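Local coordinates for enoyl-acyl carrier protein reductase (Uncultured bacterium, PDB 6KIA), which probably catalyses the NADH-dependent reduction of the enoyl-acyl carrier protein double bond in fatty acid synthesis, and is linked to triclosan resistance, at residues F186-S190 and M366-A370; W254-Y260 and F358-W364. All coordinates share one frame; numbering follows the deposited sequence.

Contact 1. Residues F186-S190 and M366-A370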
ATOM      1  N   PHE A 186      14.867 -19.829 -10.132  1.00 31.71           N
ATOM      2  CA  PHE A 186      14.980 -18.908  -9.010  1.00 36.78           C
ATOM      3  C   PHE A 186      15.992 -17.815  -9.333  1.00 35.81           C
ATOM      4  O   PHE A 186      17.037 -18.074  -9.906  1.00 31.22           O
ATOM      5  CB  PHE A 186      15.417 -19.630  -7.726  1.00 36.26           C
ATOM      6  CG  PHE A 186      15.788 -18.687  -6.597  1.00 36.65           C
ATOM      7  CD1 PHE A 186      14.807 -18.026  -5.880  1.00 34.60           C
ATOM      8  CD2 PHE A 186      17.117 -18.450  -6.272  1.00 37.63           C
ATOM      9  CE1 PHE A 186      15.137 -17.145  -4.848  1.00 36.38           C
ATOM     10  CE2 PHE A 186      17.455 -17.567  -5.243  1.00 38.19           C
ATOM     11  CZ  PHE A 186      16.461 -16.914  -4.535  1.00 36.15           C
ATOM     12  N   LEU A 187      15.671 -16.589  -8.953  1.00 29.61           N
ATOM     13  CA  LEU A 187      16.600 -15.469  -9.057  1.00 30.16           C
ATOM     14  C   LEU A 187      16.490 -14.656  -7.775  1.00 34.39           C
ATOM     15  O   LEU A 187      15.395 -14.257  -7.401  1.00 31.57           O
ATOM     16  CB  LEU A 187      16.273 -14.604 -10.271  1.00 33.91           C
ATOM     17  CG  LEU A 187      17.221 -13.452 -10.602  1.00 34.56           C
ATOM     18  CD1 LEU A 187      18.641 -13.942 -10.811  1.00 35.36           C
ATOM     19  CD2 LEU A 187      16.704 -12.736 -11.839  1.00 37.86           C
ATOM     20  N   SER A 188      17.610 -14.429  -7.094  1.00 35.02           N
ATOM     21  CA  SER A 188      17.542 -13.763  -5.799  1.00 39.48           C
ATOM     22  C   SER A 188      17.254 -12.279  -5.963  1.00 30.34           C
ATOM     23  O   SER A 188      17.649 -11.667  -6.960  1.00 29.54           O
ATOM     24  CB  SER A 188      18.835 -13.961  -5.006  1.00 48.01           C
ATOM     25  OG  SER A 188      19.792 -12.966  -5.329  1.00 55.38           O
ATOM     26  N   SER A 189      16.576 -11.718  -4.965  1.00 25.54           N
ATOM     27  CA  SER A 189      16.282 -10.290  -4.912  1.00 27.39           C
ATOM     28  C   SER A 189      17.565  -9.460  -5.012  1.00 26.71           C
ATOM     29  O   SER A 189      17.598  -8.394  -5.650  1.00 26.62           O
ATOM     30  CB  SER A 189      15.536  -9.959  -3.623  1.00 31.34           C
ATOM     31  OG  SER A 189      16.250 -10.444  -2.492  1.00 29.56           O
ATOM     32  N   SER A 190      18.624  -9.984  -4.399  1.00 30.74           N
ATOM     33  CA  SER A 190      19.935  -9.345  -4.389  1.00 33.20           C
ATOM     34  C   SER A 190      20.495  -9.147  -5.790  1.00 32.04           C
ATOM     35  O   SER A 190      21.179  -8.152  -6.051  1.00 30.48           O
ATOM     36  CB  SER A 190      20.911 -10.160  -3.545  1.00 35.61           C
ATOM     37  OG  SER A 190      20.616  -9.985  -2.171  1.00 46.11           O
ATOM     38  N   MET A 366      14.583  -8.648   4.046  1.00 26.02           N
ATOM     39  CA  MET A 366      15.668  -9.588   3.774  1.00 27.46           C
ATOM     40  C   MET A 366      15.694 -10.036   2.308  1.00 23.75           C
ATOM     41  O   MET A 366      14.677  -9.996   1.619  1.00 25.60           O
ATOM     42  CB  MET A 366      15.543 -10.792   4.700  1.00 22.69           C
ATOM     43  CG  MET A 366      15.671 -10.420   6.181  1.00 26.13           C
ATOM     44  SD  MET A 366      15.331 -11.776   7.321  1.00 28.68           S
ATOM     45  CE  MET A 366      16.723 -12.855   6.966  1.00 27.42           C
ATOM     46  N   PRO A 367      16.868 -10.457   1.815  1.00 26.82           N
ATOM     47  CA  PRO A 367      16.910 -11.095   0.495  1.00 28.33           C
ATOM     48  C   PRO A 367      16.157 -12.432   0.491  1.00 26.18           C
ATOM     49  O   PRO A 367      16.111 -13.109   1.521  1.00 27.91           O
ATOM     50  CB  PRO A 367      18.412 -11.326   0.256  1.00 27.21           C
ATOM     51  CG  PRO A 367      19.111 -10.398   1.218  1.00 29.35           C
ATOM     52  CD  PRO A 367      18.208 -10.270   2.402  1.00 29.35           C
ATOM     53  N   ASN A 368      15.556 -12.812  -0.632  1.00 27.70           N
ATOM     54  CA  ASN A 368      14.895 -14.102  -0.664  1.00 25.80           C
ATOM     55  C   ASN A 368      15.967 -15.184  -0.908  1.00 26.91           C
ATOM     56  O   ASN A 368      17.143 -14.869  -1.086  1.00 26.74           O
ATOM     57  CB  ASN A 368      13.809 -14.136  -1.735  1.00 26.40           C
ATOM     58  CG  ASN A 368      14.347 -13.880  -3.113  1.00 35.24           C
ATOM     59  OD1 ASN A 368      15.496 -13.474  -3.280  1.00 42.58           O
ATOM     60  ND2 ASN A 368      13.523 -14.128  -4.122  1.00 41.69           N
ATOM     61  N   THR A 369      15.555 -16.445  -0.856  1.00 27.25           N
ATOM     62  CA  THR A 369      16.451 -17.580  -1.088  1.00 26.04           C
ATOM     63  C   THR A 369      15.703 -18.646  -1.863  1.00 31.19           C
ATOM     64  O   THR A 369      14.477 -18.628  -1.934  1.00 28.36           O
ATOM     65  CB  THR A 369      16.954 -18.222   0.223  1.00 29.03           C
ATOM     66  OG1 THR A 369      15.840 -18.775   0.937  1.00 27.83           O
ATOM     67  CG2 THR A 369      17.691 -17.219   1.094  1.00 33.16           C
ATOM     68  N   ALA A 370      16.438 -19.599  -2.419  1.00 30.96           N
ATOM     69  CA  ALA A 370      15.812 -20.703  -3.130  1.00 25.65           C
ATOM     70  C   ALA A 370      14.889 -21.526  -2.223  1.00 24.87           C
ATOM     71  O   ALA A 370      13.823 -21.967  -2.657  1.00 29.96           O
ATOM     72  CB  ALA A 370      16.898 -21.603  -3.752  1.00 23.19           C
TER

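Contact 2. Residues W254-Y260 and F358-W364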
ATOM      1  N   TRP A 254       5.030 -10.786  14.915  1.00 20.91           N
ATOM      2  CA  TRP A 254       5.407 -10.062  13.717  1.00 21.54           C
ATOM      3  C   TRP A 254       6.006 -11.005  12.698  1.00 25.46           C
ATOM      4  O   TRP A 254       6.831 -11.867  13.030  1.00 22.89           O
ATOM      5  CB  TRP A 254       6.406  -8.952  14.028  1.00 21.41           C
ATOM      6  CG  TRP A 254       6.789  -8.164  12.821  1.00 19.83           C
ATOM      7  CD1 TRP A 254       6.144  -7.068  12.334  1.00 21.66           C
ATOM      8  CD2 TRP A 254       7.906  -8.397  11.943  1.00 23.31           C
ATOM      9  NE1 TRP A 254       6.781  -6.601  11.212  1.00 18.41           N
ATOM     10  CE2 TRP A 254       7.862  -7.397  10.944  1.00 20.44           C
ATOM     11  CE3 TRP A 254       8.929  -9.356  11.899  1.00 23.53           C
ATOM     12  CZ2 TRP A 254       8.795  -7.322   9.913  1.00 21.20           C
ATOM     13  CZ3 TRP A 254       9.876  -9.266  10.877  1.00 21.99           C
ATOM     14  CH2 TRP A 254       9.799  -8.263   9.902  1.00 22.09           C
ATOM     15  N   GLN A 255       5.569 -10.847  11.455  1.00 21.82           N
ATOM     16  CA  GLN A 255       6.177 -11.564  10.359  1.00 19.31           C
ATOM     17  C   GLN A 255       6.044 -10.677   9.130  1.00 21.88           C
ATOM     18  O   GLN A 255       5.541  -9.548   9.230  1.00 19.06           O
ATOM     19  CB  GLN A 255       5.517 -12.934  10.168  1.00 16.54           C
ATOM     20  CG  GLN A 255       3.993 -12.905  10.070  1.00 16.80           C
ATOM     21  CD  GLN A 255       3.508 -12.468   8.691  1.00 20.39           C
ATOM     22  OE1 GLN A 255       3.642 -13.202   7.704  1.00 18.71           O
ATOM     23  NE2 GLN A 255       2.966 -11.252   8.616  1.00 18.36           N
ATOM     24  N   THR A 256       6.486 -11.168   7.987  1.00 20.43           N
ATOM     25  CA  THR A 256       6.492 -10.369   6.754  1.00 16.85           C
ATOM     26  C   THR A 256       6.488 -11.266   5.528  1.00 21.96           C
ATOM     27  O   THR A 256       6.908 -12.415   5.602  1.00 20.93           O
ATOM     28  CB  THR A 256       7.726  -9.447   6.682  1.00 16.98           C
ATOM     29  OG1 THR A 256       7.634  -8.585   5.537  1.00 19.69           O
ATOM     30  CG2 THR A 256       9.024 -10.285   6.571  1.00 20.52           C
ATOM     31  N   TYR A 257       6.056 -10.713   4.396  1.00 19.03           N
ATOM     32  CA  TYR A 257       6.379 -11.262   3.089  1.00 17.47           C
ATOM     33  C   TYR A 257       7.832 -10.911   2.772  1.00 19.18           C
ATOM     34  O   TYR A 257       8.262  -9.783   3.012  1.00 20.62           O
ATOM     35  CB  TYR A 257       5.453 -10.675   2.012  1.00 18.81           C
ATOM     36  CG  TYR A 257       5.951 -10.927   0.599  1.00 18.57           C
ATOM     37  CD1 TYR A 257       5.657 -12.118  -0.052  1.00 17.86           C
ATOM     38  CD2 TYR A 257       6.718  -9.972  -0.072  1.00 18.08           C
ATOM     39  CE1 TYR A 257       6.118 -12.369  -1.346  1.00 19.72           C
ATOM     40  CE2 TYR A 257       7.179 -10.212  -1.348  1.00 20.88           C
ATOM     41  CZ  TYR A 257       6.877 -11.407  -1.991  1.00 21.47           C
ATOM     42  OH  TYR A 257       7.354 -11.614  -3.274  1.00 23.17           O
ATOM     43  N   THR A 258       8.575 -11.866   2.228  1.00 18.05           N
ATOM     44  CA  THR A 258       9.954 -11.659   1.763  1.00 20.73           C
ATOM     45  C   THR A 258      10.020 -12.093   0.287  1.00 20.75           C
ATOM     46  O   THR A 258       9.461 -13.137  -0.075  1.00 21.02           O
ATOM     47  CB  THR A 258      10.971 -12.462   2.633  1.00 20.10           C
ATOM     48  OG1 THR A 258      10.884 -12.063   4.006  1.00 21.04           O
ATOM     49  CG2 THR A 258      12.415 -12.267   2.157  1.00 19.76           C
ATOM     50  N   SER A 259      10.663 -11.312  -0.595  1.00 20.33           N
ATOM     51  CA  SER A 259      11.402 -10.114  -0.217  1.00 19.95           C
ATOM     52  C   SER A 259      10.660  -8.860  -0.699  1.00 21.40           C
ATOM     53  O   SER A 259      10.367  -8.697  -1.893  1.00 20.71           O
ATOM     54  CB  SER A 259      12.826 -10.202  -0.810  1.00 23.41           C
ATOM     55  OG  SER A 259      13.525  -8.976  -0.733  1.00 27.63           O
ATOM     56  N   TYR A 260      10.349  -7.969   0.238  1.00 20.70           N
ATOM     57  CA  TYR A 260       9.543  -6.798  -0.088  1.00 22.46           C
ATOM     58  C   TYR A 260      10.412  -5.660  -0.610  1.00 20.68           C
ATOM     59  O   TYR A 260      11.028  -4.928   0.158  1.00 21.25           O
ATOM     60  CB  TYR A 260       8.756  -6.372   1.145  1.00 17.76           C
ATOM     61  CG  TYR A 260       7.799  -5.256   0.906  1.00 21.75           C
ATOM     62  CD1 TYR A 260       6.599  -5.473   0.244  1.00 26.15           C
ATOM     63  CD2 TYR A 260       8.087  -3.976   1.361  1.00 20.17           C
ATOM     64  CE1 TYR A 260       5.701  -4.427   0.027  1.00 25.07           C
ATOM     65  CE2 TYR A 260       7.197  -2.936   1.153  1.00 18.34           C
ATOM     66  CZ  TYR A 260       6.021  -3.169   0.484  1.00 21.68           C
ATOM     67  OH  TYR A 260       5.152  -2.110   0.286  1.00 21.62           O
ATOM     68  N   PHE A 358      12.976 -15.727   8.710  1.00 25.75           N
ATOM     69  CA  PHE A 358      12.647 -14.421   8.119  1.00 29.65           C
ATOM     70  C   PHE A 358      11.870 -13.506   9.064  1.00 28.60           C
ATOM     71  O   PHE A 358      11.473 -12.418   8.666  1.00 29.09           O
ATOM     72  CB  PHE A 358      11.858 -14.612   6.815  1.00 25.22           C
ATOM     73  CG  PHE A 358      12.667 -15.221   5.721  1.00 27.24           C
ATOM     74  CD1 PHE A 358      13.550 -14.443   4.986  1.00 24.51           C
ATOM     75  CD2 PHE A 358      12.575 -16.579   5.450  1.00 26.18           C
ATOM     76  CE1 PHE A 358      14.324 -15.013   3.989  1.00 26.58           C
ATOM     77  CE2 PHE A 358      13.339 -17.160   4.455  1.00 27.84           C
ATOM     78  CZ  PHE A 358      14.212 -16.378   3.719  1.00 28.67           C
ATOM     79  N   ARG A 359      11.707 -13.910  10.325  1.00 25.29           N
ATOM     80  CA  ARG A 359      11.016 -13.067  11.315  1.00 28.39           C
ATOM     81  C   ARG A 359      12.003 -12.150  12.026  1.00 33.30           C
ATOM     82  O   ARG A 359      11.884 -11.867  13.214  1.00 42.78           O
ATOM     83  CB  ARG A 359      10.253 -13.932  12.329  1.00 30.79           C
ATOM     84  CG  ARG A 359       9.114 -14.705  11.688  1.00 26.45           C
ATOM     85  CD  ARG A 359       7.963 -15.041  12.630  1.00 32.08           C
ATOM     86  NE  ARG A 359       8.273 -16.064  13.633  1.00 36.02           N
ATOM     87  CZ  ARG A 359       8.026 -17.361  13.458  1.00 29.15           C
ATOM     88  NH1 ARG A 359       7.522 -17.791  12.300  1.00 22.31           N
ATOM     89  NH2 ARG A 359       8.303 -18.245  14.427  1.00 33.24           N
ATOM     90  N   ASN A 360      12.966 -11.681  11.249  1.00 27.49           N
ATOM     91  CA  ASN A 360      14.013 -10.793  11.704  1.00 29.49           C
ATOM     92  C   ASN A 360      13.668  -9.364  11.324  1.00 27.19           C
ATOM     93  O   ASN A 360      13.805  -8.963  10.170  1.00 28.97           O
ATOM     94  CB  ASN A 360      15.339 -11.225  11.090  1.00 29.31           C
ATOM     95  CG  ASN A 360      16.529 -10.438  11.610  1.00 36.01           C
ATOM     96  OD1 ASN A 360      16.411  -9.295  12.056  1.00 30.72           O
ATOM     97  ND2 ASN A 360      17.701 -11.056  11.537  1.00 39.73           N
ATOM     98  N   PHE A 361      13.237  -8.597  12.312  1.00 27.22           N
ATOM     99  CA  PHE A 361      12.741  -7.246  12.079  1.00 26.26           C
ATOM    100  C   PHE A 361      13.841  -6.276  11.667  1.00 27.81           C
ATOM    101  O   PHE A 361      13.666  -5.464  10.760  1.00 29.49           O
ATOM    102  CB  PHE A 361      12.036  -6.740  13.333  1.00 28.37           C
ATOM    103  CG  PHE A 361      11.330  -5.425  13.145  1.00 29.14           C
ATOM    104  CD1 PHE A 361      10.036  -5.386  12.633  1.00 26.99           C
ATOM    105  CD2 PHE A 361      11.954  -4.230  13.483  1.00 27.71           C
ATOM    106  CE1 PHE A 361       9.379  -4.175  12.452  1.00 24.17           C
ATOM    107  CE2 PHE A 361      11.302  -3.015  13.308  1.00 27.41           C
ATOM    108  CZ  PHE A 361      10.012  -2.988  12.799  1.00 24.44           C
ATOM    109  N   GLU A 362      15.006  -6.399  12.291  1.00 32.90           N
ATOM    110  CA  GLU A 362      16.046  -5.408  12.091  1.00 46.48           C
ATOM    111  C   GLU A 362      16.633  -5.578  10.693  1.00 35.58           C
ATOM    112  O   GLU A 362      17.061  -4.612  10.068  1.00 30.78           O
ATOM    113  CB  GLU A 362      17.163  -5.558  13.138  1.00 69.05           C
ATOM    114  CG  GLU A 362      16.820  -6.336  14.431  1.00101.15           C
ATOM    115  CD  GLU A 362      15.498  -5.961  15.087  1.00102.33           C
ATOM    116  OE1 GLU A 362      15.241  -4.755  15.282  1.00103.44           O
ATOM    117  OE2 GLU A 362      14.719  -6.885  15.412  1.00100.28           O
ATOM    118  N   ALA A 363      16.572  -6.800  10.176  1.00 27.68           N
ATOM    119  CA  ALA A 363      17.145  -7.112   8.872  1.00 25.85           C
ATOM    120  C   ALA A 363      16.214  -6.802   7.697  1.00 28.90           C
ATOM    121  O   ALA A 363      16.605  -6.942   6.548  1.00 28.05           O
ATOM    122  CB  ALA A 363      17.565  -8.585   8.833  1.00 23.37           C
ATOM    123  N   TRP A 364      14.993  -6.370   8.000  1.00 31.22           N
ATOM    124  CA  TRP A 364      13.946  -6.151   6.992  1.00 25.29           C
ATOM    125  C   TRP A 364      14.247  -5.015   6.028  1.00 23.14           C
ATOM    126  O   TRP A 364      14.711  -3.954   6.449  1.00 23.86           O
ATOM    127  CB  TRP A 364      12.630  -5.873   7.717  1.00 22.85           C
ATOM    128  CG  TRP A 364      11.380  -5.841   6.878  1.00 23.55           C
ATOM    129  CD1 TRP A 364      10.572  -6.898   6.590  1.00 31.65           C
ATOM    130  CD2 TRP A 364      10.775  -4.689   6.252  1.00 19.71           C
ATOM    131  NE1 TRP A 364       9.511  -6.491   5.820  1.00 25.27           N
ATOM    132  CE2 TRP A 364       9.611  -5.141   5.597  1.00 20.17           C
ATOM    133  CE3 TRP A 364      11.108  -3.323   6.183  1.00 20.75           C
ATOM    134  CZ2 TRP A 364       8.769  -4.287   4.889  1.00 19.65           C
ATOM    135  CZ3 TRP A 364      10.278  -2.466   5.468  1.00 22.09           C
ATOM    136  CH2 TRP A 364       9.118  -2.951   4.831  1.00 22.09           C
TER
HETATM  137  O   HOH W   1       8.604 -13.033   8.618  1.00 24.12           O

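Contact 1. Residues F186-S190 and M366-A370
F186 lays its ring against the turn from T369 into A370. Each segment leads into a helix, with S188 the N-cap of helix 189-194 and T369 that of helix 370-385. With CG anti to its own backbone N (chi1 170°), the F186 ring carries A370 N over one face, 3.4 Å from CZ. A370 CB also sits over this face, in a CH-pi contact 4.3 Å from the ring centroid; a methyl is small enough to lie there beside the amide. The F186 carbonyl O accepts a bond from R177. L187 turns its side chain away, onto helix 169-180, but its O lies 3.8 Å from N368 ND2. S188 leaves its hydroxyl to cap A191 N while its CA rests 3.3 Å from N368 OD1. S189 is bound twice by N368, and a serine and an asparagine, each pairing a side-chain acceptor with its own amide, suit that exchange. The S189 OG accepts from N368 N at 3.1 Å. S189 N donates to N368 OD1 over 2.7 Å, nearly straight (165°). This donor is tilted 27° from the carbonyl plane. Beyond, S190 OG lies against the P367 ring, 3.5 Å from CB and 3.7 Å from CG.

Contact 2. Residues W254-Y260 and F358-W364
W254 meets two aromatic side chains of 358-364, one with its face and one with its edge. F361 turns its ring edge onto the face of W254, CD1 standing over the indole 3.4 Å from CE2, in a T-shaped pair with planes at 74°. F361 CB lies over the six-membered ring of the same indole as a CH-pi donor. Toward W364 the roles change: the edge of W254 meets the face of the W364 five-membered ring in an offset edge-to-face pair, CH2 being 3.7 Å from CD1. A broad indole can thus offer a face to one neighbour and an edge to the next, while W254 NE1 bonds to H242 O. Y260 and W364 lie nearly parallel but slid apart, Y260 CD2 approaching W364 CZ2 at 3.6 Å.

One hydrogen bond helps set the rotation of W364. Its NE1 gives a hydrogen bond of 2.8 Å to T256 OG1, which lies in the indole plane. That hydroxyl also donates to Y257 O and is bonded to Y241 OH, so three bonds grip one buried oxygen. T256 OG1 points this way because it is anti to the backbone N (chi1 -174°). A water accepts from T256 N and makes a weak bond to F358 O.

Among apolar contacts, T258 CG2 rests 3.7 Å from F358 CD1. R359 is held differently: its CD passes W254 O at 3.4 Å, and its NH1 is hydrogen-bonded to N350 O.

N360 OD1 accepts from A363 N, an Asx motif overlapping the type I turn F361-W364. W254, Y260, F361 and W364 form an aromatic cluster, and Y260 also lines the NADH pocket of this Rossmann-clan enzyme.

How the contacts relate
The two contacts share the loop between helices 353-356 and 370-385: residues 358-364 serve contact 2 and, after one intervening residue, 366-370 serve contact 1. Their centres are about 13 Å apart, and they touch directly. M366 O lies 2.8 Å from S259 OG, linking segment 366-370 of contact 1 to segment 254-260 of contact 2; beside it S189 OG comes within 3.6 Å of S259 OG, and P367 O lies 3.6 Å from F358 CE1. Contact 1 is a surface contact, whereas contact 2 is buried and reaches the cofactor: the side chain of Y260 is about 4 Å from the bound NADH. Together they lead from the start of helix 189-194 to the nucleotide pocket.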